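PDB 3AIZ: DNA polymerase sliding clamp 2 from Sulfolobus tokodaii, which acts as one subunit of a ring-shaped sliding clamp that encircles DNA and tethers the replicative polymerase and other DNA-processing proteins to it. Local coordinates for residues A[8-13]-A[83-88]; A[22-27]-A[71-76]; A[31-36]-A[52-57]; A[137-142]-A[214-219]; A[198-203]-A[242-247]. All coordinates share one frame; numbering follows the deposited sequence.

Contact 1 of 5, residues A[8-13]-A[83-88]; sequences SAKDFY and KSKSAT. With SO4 (sulfate ion), chain F.
The flat group to look at first is the Ala87 carbonyl: Ala9 N approaches its O at 2.7 Å, tilted 24° from the carbonyl plane, and the hydrogen bond is nearly straight (166° at the hydrogen). Ser8 CA adds a CA-H...O contact to the same oxygen. This is the N-terminus of helix 9-16, tied to the loop that leads into strand 88-93 of the clamp's N-terminal domain. Ser8 is the N-cap, its OG accepting from Asp11 N at 3.0 Å. Ala9 CB sits 4.1 Å from Ala87 CB, a small apolar patch that Ala9 extends onto Val89 and Ala87 onto Val102. Lys10 and Lys85 cross obliquely through their aliphatic parts, CD of the first 3.9 Å from CG of the second, and their ammonium groups go separate ways: Lys10 NZ to a salt bridge with Asp11 OD1, Lys85 NZ weakly to a sulfate probably from the crystallisation liquor. Ser84 makes an ST turn with Ser86 N and also binds that sulfate, OG to O2 at 2.8 Å.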
# COMPACT_ATOMS: atom_id res chain seq x y z
N SER A 8 -3.68 4.10 32.12
CA SER A 8 -3.09 4.18 30.78
C SER A 8 -2.75 2.82 30.17
O SER A 8 -1.79 2.16 30.57
CB SER A 8 -1.84 5.06 30.80
OG SER A 8 -1.22 5.09 29.52
N ALA A 9 -3.55 2.41 29.19
CA ALA A 9 -3.29 1.18 28.46
C ALA A 9 -1.98 1.28 27.69
O ALA A 9 -1.20 0.33 27.65
CB ALA A 9 -4.44 0.87 27.51
N LYS A 10 -1.75 2.43 27.08
CA LYS A 10 -0.55 2.65 26.28
C LYS A 10 0.72 2.48 27.11
O LYS A 10 1.62 1.72 26.74
CB LYS A 10 -0.57 4.03 25.63
CG LYS A 10 0.45 4.21 24.51
CD LYS A 10 0.48 5.64 24.00
CE LYS A 10 1.12 6.58 25.01
NZ LYS A 10 2.55 6.25 25.26
N ASP A 11 0.78 3.18 28.24
CA ASP A 11 1.94 3.11 29.12
C ASP A 11 2.17 1.69 29.63
O ASP A 11 3.31 1.22 29.68
CB ASP A 11 1.79 4.08 30.29
CG ASP A 11 1.92 5.53 29.86
OD1 ASP A 11 2.48 5.78 28.77
OD2 ASP A 11 1.47 6.42 30.60
N PHE A 12 1.09 1.01 29.99
CA PHE A 12 1.16 -0.38 30.43
C PHE A 12 1.84 -1.24 29.36
O PHE A 12 2.68 -2.08 29.66
CB PHE A 12 -0.25 -0.92 30.70
CG PHE A 12 -0.29 -2.10 31.63
CD1 PHE A 12 -1.12 -2.10 32.73
CD2 PHE A 12 0.51 -3.21 31.39
CE1 PHE A 12 -1.16 -3.19 33.59
CE2 PHE A 12 0.47 -4.30 32.25
CZ PHE A 12 -0.36 -4.29 33.35
N TYR A 13 1.47 -1.01 28.10
CA TYR A 13 2.02 -1.76 26.98
C TYR A 13 3.50 -1.46 26.76
O TYR A 13 4.29 -2.36 26.45
CB TYR A 13 1.23 -1.48 25.70
CG TYR A 13 1.80 -2.16 24.47
CD1 TYR A 13 2.64 -1.46 23.60
CD2 TYR A 13 1.50 -3.48 24.17
CE1 TYR A 13 3.16 -2.07 22.47
CE2 TYR A 13 2.02 -4.10 23.05
CZ TYR A 13 2.84 -3.39 22.20
OH TYR A 13 3.36 -4.00 21.08
N LYS A 83 -7.82 1.81 21.32
CA LYS A 83 -8.27 2.74 20.29
C LYS A 83 -7.65 4.12 20.47
O LYS A 83 -7.28 4.77 19.49
CB LYS A 83 -9.80 2.85 20.29
CG LYS A 83 -10.52 1.60 19.81
CD LYS A 83 -10.26 1.35 18.33
CE LYS A 83 -11.00 0.11 17.84
NZ LYS A 83 -10.55 -1.13 18.54
N SER A 84 -7.54 4.56 21.72
CA SER A 84 -7.01 5.88 22.02
C SER A 84 -5.84 5.81 22.99
O SER A 84 -5.57 4.76 23.57
CB SER A 84 -8.11 6.77 22.60
OG SER A 84 -7.62 8.06 22.91
N LYS A 85 -5.14 6.93 23.16
CA LYS A 85 -4.04 7.01 24.11
C LYS A 85 -4.55 7.34 25.50
O LYS A 85 -3.78 7.45 26.45
CB LYS A 85 -3.02 8.06 23.66
CG LYS A 85 -2.35 7.74 22.33
CD LYS A 85 -1.33 8.82 21.96
CE LYS A 85 -0.68 8.52 20.62
NZ LYS A 85 -1.69 8.43 19.52
N SER A 86 -5.87 7.50 25.62
CA SER A 86 -6.50 7.80 26.90
C SER A 86 -7.24 6.58 27.44
O SER A 86 -7.99 6.69 28.41
CB SER A 86 -7.46 8.98 26.76
OG SER A 86 -6.77 10.14 26.32
N ALA A 87 -7.04 5.44 26.80
CA ALA A 87 -7.71 4.21 27.21
C ALA A 87 -7.15 3.69 28.53
O ALA A 87 -5.94 3.68 28.74
CB ALA A 87 -7.57 3.15 26.13
N THR A 88 -8.04 3.27 29.42
CA THR A 88 -7.63 2.74 30.72
C THR A 88 -7.60 1.22 30.69
O THR A 88 -8.03 0.59 29.72
CB THR A 88 -8.56 3.22 31.85
OG1 THR A 88 -9.88 2.68 31.65
CG2 THR A 88 -8.64 4.74 31.87
S SO4 F . -5.59 9.44 20.20
O1 SO4 F . -4.51 10.37 19.89
O2 SO4 F . -6.45 10.01 21.23
O3 SO4 F . -6.37 9.19 18.99
O4 SO4 F . -5.02 8.18 20.67

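Contact 2 of 5, residues A[22-27]-A[71-76]; sequences VTDEII and NINDLK
Asp24 O is the atom to start from: Ile72 N donates to it at 2.9 Å, tilted 26° from the carbonyl plane, and Asn71 CA adds a CA-H...O contact at 3.2 Å. Asn71 OD1 also lies close to this oxygen, but both are acceptors and no bond joins them. That amide oxygen has its own work, receiving Asn73 N at 2.9 Å, so Asn71 serves as the N-cap of helix 72-80. Its CG stands anti to the backbone N (chi1 -173°), which puts the amide beside the start of the helix. Strand 66-71 thus runs straight into the helix, and Asn71 is still paired with Glu25 as an antiparallel non-hydrogen-bonded pair; this strand-to-helix junction recurs in the PCNA fold, whose helices line the inside of the ring. The Glu25 chain bends at chi2 and crosses Asn71 at about a right angle, OE2 3.7 Å from Asn71 CB. On the apolar side, Ile72 meets Val22 tip to tip, CD1 to CG1 at 4.1 Å, while Ile26 CG2 packs on Ile72 CB at 4.0 Å. Toward solvent, Asn73 ND2 approaches the carboxylate of Asp24, 3.5 Å from its CG, with the amide and carboxylate planes 73° apart.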
# COMPACT_ATOMS: atom_id res chain seq x y z
N VAL A 22 12.47 -11.50 28.15
CA VAL A 22 11.37 -12.07 28.93
C VAL A 22 10.76 -13.27 28.21
O VAL A 22 10.45 -13.20 27.02
CB VAL A 22 10.27 -11.02 29.21
CG1 VAL A 22 9.59 -10.59 27.91
CG2 VAL A 22 9.25 -11.58 30.18
N THR A 23 10.60 -14.36 28.94
CA THR A 23 9.99 -15.56 28.38
C THR A 23 8.50 -15.33 28.14
O THR A 23 7.97 -14.26 28.47
CB THR A 23 10.20 -16.79 29.30
OG1 THR A 23 9.57 -17.94 28.73
CG2 THR A 23 9.63 -16.53 30.69
N ASP A 24 7.83 -16.31 27.56
CA ASP A 24 6.41 -16.19 27.26
C ASP A 24 5.55 -16.04 28.51
O ASP A 24 4.42 -15.55 28.45
CB ASP A 24 5.93 -17.38 26.43
CG ASP A 24 6.53 -17.40 25.03
OD1 ASP A 24 7.39 -16.54 24.74
OD2 ASP A 24 6.14 -18.28 24.23
N GLU A 25 6.09 -16.47 29.65
CA GLU A 25 5.34 -16.45 30.90
C GLU A 25 5.98 -15.52 31.93
O GLU A 25 7.19 -15.53 32.12
CB GLU A 25 5.24 -17.86 31.48
CG GLU A 25 4.71 -18.91 30.51
CD GLU A 25 3.20 -18.85 30.34
OE1 GLU A 25 2.50 -18.51 31.32
OE2 GLU A 25 2.71 -19.15 29.23
N ILE A 26 5.15 -14.72 32.60
CA ILE A 26 5.61 -13.89 33.70
C ILE A 26 4.69 -14.04 34.89
O ILE A 26 3.57 -14.55 34.76
CB ILE A 26 5.67 -12.40 33.32
CG1 ILE A 26 4.25 -11.82 33.19
CG2 ILE A 26 6.45 -12.20 32.03
CD1 ILE A 26 4.22 -10.33 32.94
N ILE A 27 5.15 -13.61 36.06
CA ILE A 27 4.34 -13.67 37.27
C ILE A 27 3.96 -12.28 37.75
O ILE A 27 4.80 -11.54 38.26
CB ILE A 27 5.07 -14.42 38.40
CG1 ILE A 27 5.33 -15.87 38.00
CG2 ILE A 27 4.25 -14.37 39.68
CD1 ILE A 27 5.99 -16.70 39.09
N ASN A 71 0.59 -15.62 30.43
CA ASN A 71 1.30 -15.48 29.17
C ASN A 71 1.35 -14.02 28.74
O ASN A 71 0.34 -13.44 28.35
CB ASN A 71 0.63 -16.33 28.09
CG ASN A 71 1.42 -16.36 26.79
OD1 ASN A 71 2.12 -15.41 26.45
ND2 ASN A 71 1.30 -17.46 26.05
N ILE A 72 2.54 -13.43 28.82
CA ILE A 72 2.71 -12.01 28.55
C ILE A 72 2.26 -11.61 27.14
O ILE A 72 1.81 -10.48 26.93
CB ILE A 72 4.17 -11.56 28.77
CG1 ILE A 72 4.29 -10.04 28.63
CG2 ILE A 72 5.10 -12.28 27.80
CD1 ILE A 72 5.69 -9.53 28.85
N ASN A 73 2.39 -12.53 26.20
CA ASN A 73 2.01 -12.26 24.82
C ASN A 73 0.54 -11.88 24.68
O ASN A 73 0.20 -10.91 23.99
CB ASN A 73 2.34 -13.45 23.92
CG ASN A 73 3.84 -13.68 23.79
OD1 ASN A 73 4.60 -12.75 23.55
ND2 ASN A 73 4.26 -14.93 23.94
N ASP A 74 -0.33 -12.65 25.33
CA ASP A 74 -1.76 -12.38 25.29
C ASP A 74 -2.09 -11.02 25.89
O ASP A 74 -2.98 -10.32 25.42
CB ASP A 74 -2.53 -13.47 26.05
CG ASP A 74 -2.36 -14.84 25.43
OD1 ASP A 74 -1.95 -14.91 24.25
OD2 ASP A 74 -2.64 -15.84 26.12
N LEU A 75 -1.35 -10.65 26.94
CA LEU A 75 -1.57 -9.38 27.62
C LEU A 75 -1.13 -8.21 26.76
O LEU A 75 -1.59 -7.08 26.95
CB LEU A 75 -0.84 -9.37 28.97
CG LEU A 75 -1.01 -8.13 29.84
CD1 LEU A 75 -2.48 -7.78 30.01
CD2 LEU A 75 -0.34 -8.34 31.19
N LYS A 76 -0.24 -8.47 25.81
CA LYS A 76 0.21 -7.43 24.89
C LYS A 76 -0.82 -7.22 23.78
O LYS A 76 -1.08 -6.09 23.37
CB LYS A 76 1.58 -7.78 24.30
CG LYS A 76 2.73 -7.68 25.30
CD LYS A 76 4.07 -7.91 24.62
CE LYS A 76 5.22 -7.76 25.60
NZ LYS A 76 6.55 -7.99 24.96

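Contact 3 of 5, residues A[31-36]-A[52-57]; sequences TEDSIF and IPKEYL
Lys54 lies over the turn at Glu32 and Asp33, and its chain can be traced outward. CB is 3.3 Å from Asp33 O, and CG, placed in the crowded position between the backbone N and carbonyl carbon (chi1 73°), stays near the same oxygen at 3.6 Å. From there the chain runs extended: CD passes 3.2 Å from Glu32 O, and NZ ends near both acids, which lie to one side of it, without touching either, 4.7 Å from Asp33 OD1 and a little farther from Glu32 OE2. The nearby carboxylates probably favour the ammonium there. Lys54 also bonds through its backbone, N to Asp33 O at 2.8 Å, the donor standing 43° above the carbonyl plane. Further along, Ile35 and Ile52 exchange both backbone hydrogen bonds, Ile52 N pointing almost straight down the axis of the Ile35 carbonyl. The side chain of Ile35 then meets Leu57, which comes back over it after the 3-10 segment 54-55: Ile35 CG1 lies 3.5 Å from Leu57 CD1, and Ile35 CD1 touches both methyls. On the other face Ser34 packs against Pro53. At the turn itself, Ser34 O takes both N and OG1 of Thr31, the hydroxyl at 2.6 Å on an in-plane lone pair. All this closes the open end of the antiparallel beta hairpin formed by strands 34-40 and 46-53 in the N-terminal clamp domain.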
# COMPACT_ATOMS: atom_id res chain seq x y z
N THR A 31 0.22 -7.00 45.38
CA THR A 31 0.47 -6.75 46.80
C THR A 31 -0.30 -5.52 47.25
O THR A 31 -0.97 -4.87 46.45
CB THR A 31 1.96 -6.55 47.10
OG1 THR A 31 2.37 -5.24 46.66
CG2 THR A 31 2.80 -7.60 46.39
N GLU A 32 -0.19 -5.20 48.54
CA GLU A 32 -0.89 -4.05 49.09
C GLU A 32 -0.28 -2.74 48.58
O GLU A 32 -0.99 -1.76 48.38
CB GLU A 32 -0.83 -4.08 50.62
CG GLU A 32 -1.55 -2.91 51.29
CD GLU A 32 -1.31 -2.86 52.79
OE1 GLU A 32 -0.40 -3.56 53.27
OE2 GLU A 32 -2.04 -2.11 53.48
N ASP A 33 1.03 -2.75 48.35
CA ASP A 33 1.75 -1.53 48.00
C ASP A 33 1.96 -1.35 46.50
O ASP A 33 2.25 -0.24 46.04
CB ASP A 33 3.09 -1.47 48.74
CG ASP A 33 2.92 -1.30 50.23
OD1 ASP A 33 1.77 -1.08 50.68
OD2 ASP A 33 3.93 -1.38 50.96
N SER A 34 1.83 -2.42 45.73
CA SER A 34 2.02 -2.33 44.29
C SER A 34 1.77 -3.64 43.55
O SER A 34 1.89 -4.72 44.12
CB SER A 34 3.45 -1.87 43.98
OG SER A 34 4.39 -2.90 44.24
N ILE A 35 1.41 -3.52 42.28
CA ILE A 35 1.43 -4.65 41.37
C ILE A 35 2.80 -4.65 40.73
O ILE A 35 3.29 -3.61 40.30
CB ILE A 35 0.37 -4.51 40.27
CG1 ILE A 35 -1.03 -4.38 40.89
CG2 ILE A 35 0.42 -5.70 39.32
CD1 ILE A 35 -2.12 -4.17 39.86
N PHE A 36 3.44 -5.82 40.66
CA PHE A 36 4.78 -5.87 40.09
C PHE A 36 5.16 -7.25 39.57
O PHE A 36 4.60 -8.26 39.98
CB PHE A 36 5.82 -5.41 41.12
CG PHE A 36 6.06 -6.40 42.22
CD1 PHE A 36 5.37 -6.30 43.42
CD2 PHE A 36 6.96 -7.44 42.06
CE1 PHE A 36 5.60 -7.21 44.44
CE2 PHE A 36 7.19 -8.35 43.07
CZ PHE A 36 6.50 -8.24 44.26
N ILE A 52 4.12 -1.09 39.48
CA ILE A 52 3.12 -0.02 39.55
C ILE A 52 2.71 0.23 41.00
O ILE A 52 1.94 -0.55 41.58
CB ILE A 52 1.86 -0.37 38.74
CG1 ILE A 52 2.23 -0.70 37.30
CG2 ILE A 52 0.87 0.79 38.79
CD1 ILE A 52 1.03 -0.95 36.40
N PRO A 53 3.22 1.31 41.60
CA PRO A 53 2.87 1.67 42.98
C PRO A 53 1.35 1.76 43.15
O PRO A 53 0.65 2.10 42.21
CB PRO A 53 3.50 3.05 43.15
CG PRO A 53 4.64 3.06 42.19
CD PRO A 53 4.18 2.26 41.01
N LYS A 54 0.87 1.46 44.35
CA LYS A 54 -0.56 1.47 44.63
C LYS A 54 -1.15 2.87 44.47
O LYS A 54 -2.37 3.03 44.33
CB LYS A 54 -0.85 0.93 46.03
CG LYS A 54 -0.46 1.89 47.15
CD LYS A 54 -1.11 1.48 48.47
CE LYS A 54 -0.88 2.52 49.54
NZ LYS A 54 -1.57 2.17 50.82
N GLU A 55 -0.29 3.88 44.50
CA GLU A 55 -0.73 5.26 44.34
C GLU A 55 -1.33 5.47 42.96
O GLU A 55 -2.20 6.33 42.77
CB GLU A 55 0.44 6.22 44.55
CG GLU A 55 0.07 7.69 44.40
CD GLU A 55 1.28 8.59 44.27
OE1 GLU A 55 2.40 8.07 44.13
OE2 GLU A 55 1.10 9.83 44.30
N TYR A 56 -0.87 4.69 41.99
CA TYR A 56 -1.32 4.83 40.62
C TYR A 56 -2.31 3.74 40.23
O TYR A 56 -2.59 3.54 39.05
CB TYR A 56 -0.12 4.84 39.67
CG TYR A 56 0.94 5.85 40.06
CD1 TYR A 56 0.70 7.21 39.94
CD2 TYR A 56 2.17 5.44 40.54
CE1 TYR A 56 1.66 8.14 40.29
CE2 TYR A 56 3.14 6.36 40.89
CZ TYR A 56 2.88 7.71 40.77
OH TYR A 56 3.84 8.63 41.12
N LEU A 57 -2.84 3.06 41.23
CA LEU A 57 -3.88 2.07 41.02
C LEU A 57 -5.18 2.56 41.65
O LEU A 57 -5.26 2.77 42.86
CB LEU A 57 -3.49 0.73 41.65
CG LEU A 57 -2.24 0.04 41.11
CD1 LEU A 57 -1.87 -1.15 41.98
CD2 LEU A 57 -2.44 -0.39 39.66

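Contact 4 of 5, residues A[137-142]-A[214-219]; sequences TTDGDV and ISQNVT
Thr138 and Val218 form an antiparallel hydrogen-bonded pair, with Thr138 N to Val218 O at 2.9 Å and Val218 N to Thr138 O at 2.8 Å, and as the strands part Gly140 N still reaches back to Ser215 O at 3.0 Å. That last bond ties down the first turn of helix 140-150. Asp139 is its N-cap: with CG anti to the backbone N (chi1 -174°), OD2 accepts from Asp141 N at 2.8 Å on its anti side. The other oxygen, OD1, turns across the contact and rests against Gln216, 3.2 Å from CG. The two side chains lie side by side and point the same way, their carboxylate and amide planes 61° apart. Gln216 NE2 then donates to a water that reaches Asp141 OD2 only weakly. On the buried face, Val218 CG2 packs on Gly140 CA at 3.7 Å. Thr137 and Thr219 share the other face, their OG1 atoms 3.6 Å apart, though Thr137 OG1 has its hydrogen bond to Ser189 OG. Ser215 makes an ST turn, OG accepting from Asn217 N and hydrogen-bonding to Pro233 O. In the C-terminal domain, strand 134-138 thus lies between strands 186-192 and 218-223; Lys188 holds Gln216 O and Asn217 OD1, Leu143 of the helix covers Val218, and Val142 packs on Val104 of the sliding clamp C chain.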
# COMPACT_ATOMS: atom_id res chain seq x y z
N THR A 137 19.66 12.17 35.90
CA THR A 137 18.40 12.02 35.18
C THR A 137 18.53 12.61 33.78
O THR A 137 19.14 13.66 33.59
CB THR A 137 17.24 12.71 35.92
OG1 THR A 137 17.26 12.32 37.30
CG2 THR A 137 15.91 12.32 35.31
N THR A 138 17.96 11.92 32.80
CA THR A 138 18.03 12.37 31.42
C THR A 138 16.92 11.75 30.59
O THR A 138 16.35 10.72 30.96
CB THR A 138 19.39 12.02 30.78
OG1 THR A 138 19.41 12.49 29.43
CG2 THR A 138 19.61 10.52 30.80
N ASP A 139 16.61 12.37 29.46
CA ASP A 139 15.62 11.83 28.54
C ASP A 139 16.14 10.54 27.92
O ASP A 139 17.31 10.45 27.55
CB ASP A 139 15.28 12.85 27.45
CG ASP A 139 14.15 12.39 26.54
OD1 ASP A 139 13.00 12.81 26.78
OD2 ASP A 139 14.42 11.62 25.60
N GLY A 140 15.27 9.54 27.82
CA GLY A 140 15.65 8.23 27.32
C GLY A 140 16.26 8.24 25.93
O GLY A 140 17.08 7.38 25.60
N ASP A 141 15.86 9.21 25.12
CA ASP A 141 16.38 9.31 23.76
C ASP A 141 17.90 9.44 23.74
O ASP A 141 18.57 8.86 22.89
CB ASP A 141 15.73 10.49 23.02
CG ASP A 141 14.27 10.25 22.71
OD1 ASP A 141 13.94 9.15 22.21
OD2 ASP A 141 13.45 11.16 22.95
N VAL A 142 18.44 10.19 24.69
CA VAL A 142 19.88 10.36 24.80
C VAL A 142 20.56 9.02 25.07
O VAL A 142 21.52 8.66 24.40
CB VAL A 142 20.26 11.35 25.92
CG1 VAL A 142 21.77 11.46 26.03
CG2 VAL A 142 19.63 12.71 25.65
N ILE A 214 11.32 5.14 26.06
CA ILE A 214 9.89 5.31 26.31
C ILE A 214 9.62 6.30 27.44
O ILE A 214 8.47 6.63 27.73
CB ILE A 214 9.20 3.97 26.66
CG1 ILE A 214 9.64 3.49 28.04
CG2 ILE A 214 9.50 2.93 25.59
CD1 ILE A 214 9.01 2.19 28.47
N SER A 215 10.69 6.77 28.08
CA SER A 215 10.57 7.73 29.17
C SER A 215 11.34 9.00 28.84
O SER A 215 12.33 8.97 28.11
CB SER A 215 11.09 7.13 30.48
OG SER A 215 11.05 8.08 31.53
N GLN A 216 10.89 10.12 29.39
CA GLN A 216 11.56 11.40 29.18
C GLN A 216 12.41 11.75 30.40
O GLN A 216 13.18 12.71 30.37
CB GLN A 216 10.55 12.51 28.90
CG GLN A 216 9.88 12.41 27.54
CD GLN A 216 8.92 13.55 27.28
OE1 GLN A 216 8.20 13.99 28.17
NE2 GLN A 216 8.90 14.04 26.04
N ASN A 217 12.26 10.97 31.46
CA ASN A 217 12.99 11.23 32.69
C ASN A 217 13.55 9.95 33.30
O ASN A 217 13.09 9.49 34.35
CB ASN A 217 12.11 11.96 33.70
CG ASN A 217 11.65 13.31 33.19
OD1 ASN A 217 12.32 14.32 33.39
ND2 ASN A 217 10.50 13.34 32.52
N VAL A 218 14.54 9.38 32.63
CA VAL A 218 15.20 8.17 33.11
C VAL A 218 16.22 8.50 34.19
O VAL A 218 17.06 9.38 34.00
CB VAL A 218 15.90 7.43 31.96
CG1 VAL A 218 16.52 6.13 32.47
CG2 VAL A 218 14.93 7.15 30.83
N THR A 219 16.14 7.80 35.31
CA THR A 219 17.10 7.98 36.40
C THR A 219 18.11 6.85 36.42
O THR A 219 17.75 5.68 36.52
CB THR A 219 16.40 8.07 37.77
OG1 THR A 219 15.56 9.23 37.80
CG2 THR A 219 17.43 8.17 38.88
O HOH W 1 10.68 12.94 23.91

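Contact 5 of 5, residues A[198-203]-A[242-247]; sequences AVYSIE and FWIAPR
Tyr200 and Ile244 meet at about a right angle, ring CD2 against methyl CG2 at 3.5 Å. Pro246 approaches the same CD2-CE2 bond from the other side of the ring plane, obliquely, Tyr200 CE2 3.6 Å from Pro246 CB, while Ala245 O comes up at the ring edge, near its plane. The phenol end is held by its hydroxyl's hydrogen bond to Ile226 O. The chain of Arg247, extended from CG to NE, slants past Val199 and brings its guanidinium up to Ser201, with NH2 3.3 Å from Ser201 CB; NE also makes a long, weak ion pair with Glu156. Behind it, the backbones meet: Arg247 N donates to Val199 O at 2.8 Å from 38° above the carbonyl plane, and a water links Val199 N with Arg247 O. The C-terminal tail is therefore tied to strand 196-201 where that strand gives way to helix 202-211, and the touching parts, 199-201 and 244-247, run 112° apart; Ser201 is the helix N-cap. Within the C-terminal domain, strand 196-201 pairs with strand 156-161 through Ala198 and Tyr200, and strand 239-244 lies between strands 226-233 and 46-53, the latter belonging to the N-terminal domain.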
# COMPACT_ATOMS: atom_id res chain seq x y z
N ALA A 198 32.63 2.37 37.41
CA ALA A 198 32.22 0.97 37.27
C ALA A 198 32.25 0.54 35.81
O ALA A 198 32.26 1.38 34.91
CB ALA A 198 30.83 0.77 37.86
N VAL A 199 32.27 -0.77 35.59
CA VAL A 199 32.27 -1.32 34.24
C VAL A 199 31.05 -2.22 34.05
O VAL A 199 30.67 -2.96 34.95
CB VAL A 199 33.55 -2.13 33.97
CG1 VAL A 199 33.55 -2.66 32.55
CG2 VAL A 199 34.78 -1.28 34.24
N TYR A 200 30.44 -2.14 32.87
CA TYR A 200 29.27 -2.96 32.57
C TYR A 200 29.33 -3.54 31.17
O TYR A 200 30.03 -3.02 30.30
CB TYR A 200 27.98 -2.15 32.74
CG TYR A 200 27.86 -1.49 34.09
CD1 TYR A 200 28.20 -0.15 34.27
CD2 TYR A 200 27.41 -2.20 35.19
CE1 TYR A 200 28.08 0.45 35.50
CE2 TYR A 200 27.29 -1.60 36.43
CZ TYR A 200 27.63 -0.27 36.58
OH TYR A 200 27.52 0.33 37.81
N SER A 201 28.58 -4.62 30.95
CA SER A 201 28.51 -5.25 29.63
C SER A 201 27.80 -4.34 28.63
O SER A 201 26.71 -3.84 28.91
CB SER A 201 27.78 -6.59 29.73
OG SER A 201 27.59 -7.16 28.45
N ILE A 202 28.42 -4.13 27.48
CA ILE A 202 27.82 -3.32 26.43
C ILE A 202 26.54 -3.96 25.90
O ILE A 202 25.56 -3.27 25.64
CB ILE A 202 28.78 -3.08 25.25
CG1 ILE A 202 29.96 -2.21 25.70
CG2 ILE A 202 28.06 -2.41 24.09
CD1 ILE A 202 30.59 -1.44 24.57
N GLU A 203 26.57 -5.28 25.75
CA GLU A 203 25.41 -6.02 25.29
C GLU A 203 24.18 -5.70 26.14
O GLU A 203 23.10 -5.44 25.62
CB GLU A 203 25.68 -7.52 25.32
CG GLU A 203 26.78 -7.97 24.37
CD GLU A 203 26.39 -7.81 22.91
OE1 GLU A 203 25.18 -7.84 22.61
OE2 GLU A 203 27.30 -7.66 22.06
N PHE A 242 15.64 -1.42 36.14
CA PHE A 242 16.66 -2.37 35.73
C PHE A 242 17.83 -2.38 36.71
O PHE A 242 18.16 -1.36 37.31
CB PHE A 242 17.17 -2.04 34.33
CG PHE A 242 16.12 -2.15 33.26
CD1 PHE A 242 15.40 -1.03 32.87
CD2 PHE A 242 15.86 -3.36 32.65
CE1 PHE A 242 14.43 -1.12 31.89
CE2 PHE A 242 14.89 -3.46 31.67
CZ PHE A 242 14.18 -2.34 31.29
N TRP A 243 18.43 -3.55 36.87
CA TRP A 243 19.64 -3.68 37.67
C TRP A 243 20.70 -4.43 36.87
O TRP A 243 20.48 -5.57 36.46
CB TRP A 243 19.36 -4.40 38.99
CG TRP A 243 18.68 -3.54 40.01
CD1 TRP A 243 17.35 -3.50 40.30
CD2 TRP A 243 19.31 -2.60 40.89
NE1 TRP A 243 17.11 -2.60 41.31
CE2 TRP A 243 18.30 -2.03 41.69
CE3 TRP A 243 20.63 -2.19 41.09
CZ2 TRP A 243 18.56 -1.07 42.66
CZ3 TRP A 243 20.89 -1.23 42.05
CH2 TRP A 243 19.86 -0.68 42.82
N ILE A 244 21.84 -3.79 36.65
CA ILE A 244 22.92 -4.39 35.88
C ILE A 244 24.09 -4.75 36.78
O ILE A 244 24.61 -3.90 37.51
CB ILE A 244 23.42 -3.44 34.76
CG1 ILE A 244 22.31 -3.16 33.74
CG2 ILE A 244 24.62 -4.05 34.05
CD1 ILE A 244 21.26 -2.19 34.24
N ALA A 245 24.50 -6.01 36.74
CA ALA A 245 25.66 -6.45 37.49
C ALA A 245 26.93 -5.92 36.83
O ALA A 245 27.13 -6.11 35.62
CB ALA A 245 25.70 -7.97 37.57
N PRO A 246 27.78 -5.24 37.60
CA PRO A 246 29.03 -4.69 37.07
C PRO A 246 30.04 -5.80 36.81
O PRO A 246 29.93 -6.88 37.39
CB PRO A 246 29.52 -3.80 38.22
CG PRO A 246 28.97 -4.44 39.44
CD PRO A 246 27.62 -4.96 39.04
N ARG A 247 31.01 -5.53 35.94
CA ARG A 247 32.10 -6.47 35.72
C ARG A 247 33.20 -6.20 36.73
O ARG A 247 33.76 -5.11 36.77
CB ARG A 247 32.65 -6.35 34.30
CG ARG A 247 31.69 -6.78 33.21
CD ARG A 247 32.38 -6.80 31.86
NE ARG A 247 31.47 -7.13 30.77
CZ ARG A 247 31.23 -8.36 30.34
NH1 ARG A 247 31.83 -9.39 30.91
NH2 ARG A 247 30.39 -8.56 29.33
O HOH W 2 32.77 -2.54 37.79

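How the contacts relate
Contacts 1, 2 and 3 belong to the N-terminal domain, contacts 4 and 5 to the C-terminal one. Along the chain contact 3 falls within the span of contact 2, and that within contact 1; their centres are 18 to 19 Å apart. Contact 1 touches both others, since Tyr13 and Phe12 of helix 9-16 pack on Lys76 and Leu75, and Phe12 also meets Ile52. Contacts 4 and 5, centres 18 Å apart, interlace in sequence. Contact 4 repeats the helix-start-to-loop bond of contact 1, and contact 5, like contact 2, lies where a strand gives way to a helix, consistent with the duplicated PCNA domain. Strands 46-53 and 239-244, neighbours, join the two halves.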